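Local coordinates for uncharacterized peroxidase-related protein (Silicibacter sp., PDB 2PFX) that is of uncharacterized function but, as a peroxidase-related member of the carboxymuconolactone decarboxylase family, probably acts as an oxidoreductase, at the interface of chains A and B. Sequence-based numbering; all coordinates share one arbitrary frame. Chains: chain A/B, Uncharacterized peroxidase-related protein.

The interface of chains A and B. Residues chain A 10-13; chain B 145, 149, 155, 158.
A:Asp12 and B:Asp155 meet through backbone and carboxylate: the amide N of A:Asp12 donates to OD2 of B:Asp155 at 2.6 Å, nearly straight at 167°. OD2 accepts on its anti lone pair, the one turned away from OD1, so the chain A amide and B:Arg149 approach the carboxylate from different sides. The A:Asp12 carboxylate takes no part in this bond; its CG lies anti to the backbone N (chi1 169°), and its OD2 lies 5.2 Å from OD2 of B:Asp155, a pair of like-charged groups whose repulsion B:Arg149 may offset.

Second-shell support comes from a salt bridge within chain B. The extended B:Arg149 chain, from helix 142-149, presents its guanidinium side-on at the start of helix 155-178, and NE reaches OD1 of B:Asp155 at 2.8 Å. NH2 also donates to OD1, so two nitrogens grip one oxygen, which lies only 5° out of the guanidinium plane. This grip, with a weak further bond from NH2 to OD2, should restrain the rotation of the carboxylate that receives the chain A amide.

Apolar packing centres on A:Leu11, which crosses both B:Arg145 and B:Asp155 at a slant. Its CD2 methyl lies 3.8 Å from CD of B:Arg145 and 3.9 Å from CG of B:Asp155, and more loosely approaches CG2 of B:Ile158. Separately, CD1 makes a van der Waals contact with the B:Asp155 carbonyl O at 3.6 Å.

The patch is one of two symmetry-related copies in the A/B interface, where an N-terminal loop of one subunit docks on two helices of the other; this pairing may or may not be the biological one. Water completes the contact: water 1 joins O of A:Ala10 to NE of B:Arg145 and lies 2.9 Å from NH2 of B:Arg149, in the guanidinium plane.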
# COMPACT_ATOMS: atom_id res chain seq x y z
N ALA A 10 -12.17 -1.09 -26.02
CA ALA A 10 -11.13 -0.55 -26.89
C ALA A 10 -10.47 -1.64 -27.74
O ALA A 10 -9.54 -1.35 -28.51
CB ALA A 10 -10.07 0.18 -26.08
N LEU A 11 -10.90 -2.89 -27.61
CA LEU A 11 -10.35 -3.97 -28.40
C LEU A 11 -11.05 -4.14 -29.74
O LEU A 11 -12.26 -4.02 -29.84
CB LEU A 11 -10.44 -5.30 -27.63
CG LEU A 11 -9.59 -5.35 -26.35
CD1 LEU A 11 -9.62 -6.75 -25.78
CD2 LEU A 11 -8.14 -4.91 -26.55
N ASP A 12 -10.29 -4.45 -30.78
CA ASP A 12 -10.96 -4.75 -32.05
C ASP A 12 -11.37 -6.21 -31.99
O ASP A 12 -10.61 -7.13 -32.29
CB ASP A 12 -10.01 -4.42 -33.19
CG ASP A 12 -10.48 -4.92 -34.55
OD1 ASP A 12 -11.68 -4.85 -34.86
OD2 ASP A 12 -9.62 -5.40 -35.32
N LEU A 13 -12.59 -6.44 -31.52
CA LEU A 13 -13.10 -7.79 -31.37
C LEU A 13 -14.51 -7.81 -31.97
O LEU A 13 -15.45 -7.84 -31.16
CB LEU A 13 -13.06 -8.29 -29.93
CG LEU A 13 -11.95 -9.28 -29.58
CD1 LEU A 13 -11.95 -9.62 -28.10
CD2 LEU A 13 -12.06 -10.57 -30.38
N ARG B 145 -1.79 -2.22 -23.36
CA ARG B 145 -2.26 -3.16 -24.36
C ARG B 145 -1.32 -3.18 -25.56
O ARG B 145 -1.05 -4.24 -26.15
CB ARG B 145 -3.69 -2.80 -24.76
CG ARG B 145 -4.69 -2.98 -23.63
CD ARG B 145 -6.15 -2.89 -24.07
NE ARG B 145 -6.50 -1.51 -24.37
CZ ARG B 145 -6.94 -0.59 -23.52
NH1 ARG B 145 -7.13 -0.87 -22.24
NH2 ARG B 145 -7.21 0.62 -23.96
N ARG B 149 0.67 -6.18 -27.85
CA ARG B 149 0.66 -6.28 -29.31
C ARG B 149 2.07 -6.30 -29.90
O ARG B 149 2.34 -6.97 -30.90
CB ARG B 149 -0.11 -5.11 -29.93
CG ARG B 149 -1.60 -5.11 -29.60
CD ARG B 149 -2.35 -4.05 -30.42
NE ARG B 149 -3.69 -3.93 -29.89
CZ ARG B 149 -4.22 -2.96 -29.15
NH1 ARG B 149 -3.55 -1.88 -28.76
NH2 ARG B 149 -5.48 -3.12 -28.79
N ASP B 155 -5.81 -8.77 -30.42
CA ASP B 155 -6.80 -8.27 -29.47
C ASP B 155 -7.62 -9.42 -28.91
O ASP B 155 -7.97 -9.34 -27.74
CB ASP B 155 -7.70 -7.22 -30.12
CG ASP B 155 -7.04 -5.85 -30.17
OD1 ASP B 155 -5.81 -5.81 -29.91
OD2 ASP B 155 -7.76 -4.86 -30.47
N ILE B 158 -5.48 -10.60 -26.14
CA ILE B 158 -5.56 -9.71 -24.98
C ILE B 158 -6.82 -9.96 -24.16
O ILE B 158 -6.83 -10.03 -22.93
CB ILE B 158 -5.45 -8.24 -25.44
CG1 ILE B 158 -4.08 -7.96 -26.07
CG2 ILE B 158 -5.71 -7.28 -24.29
CD1 ILE B 158 -3.98 -6.55 -26.63
O HOH W 1 -6.94 -1.10 -27.23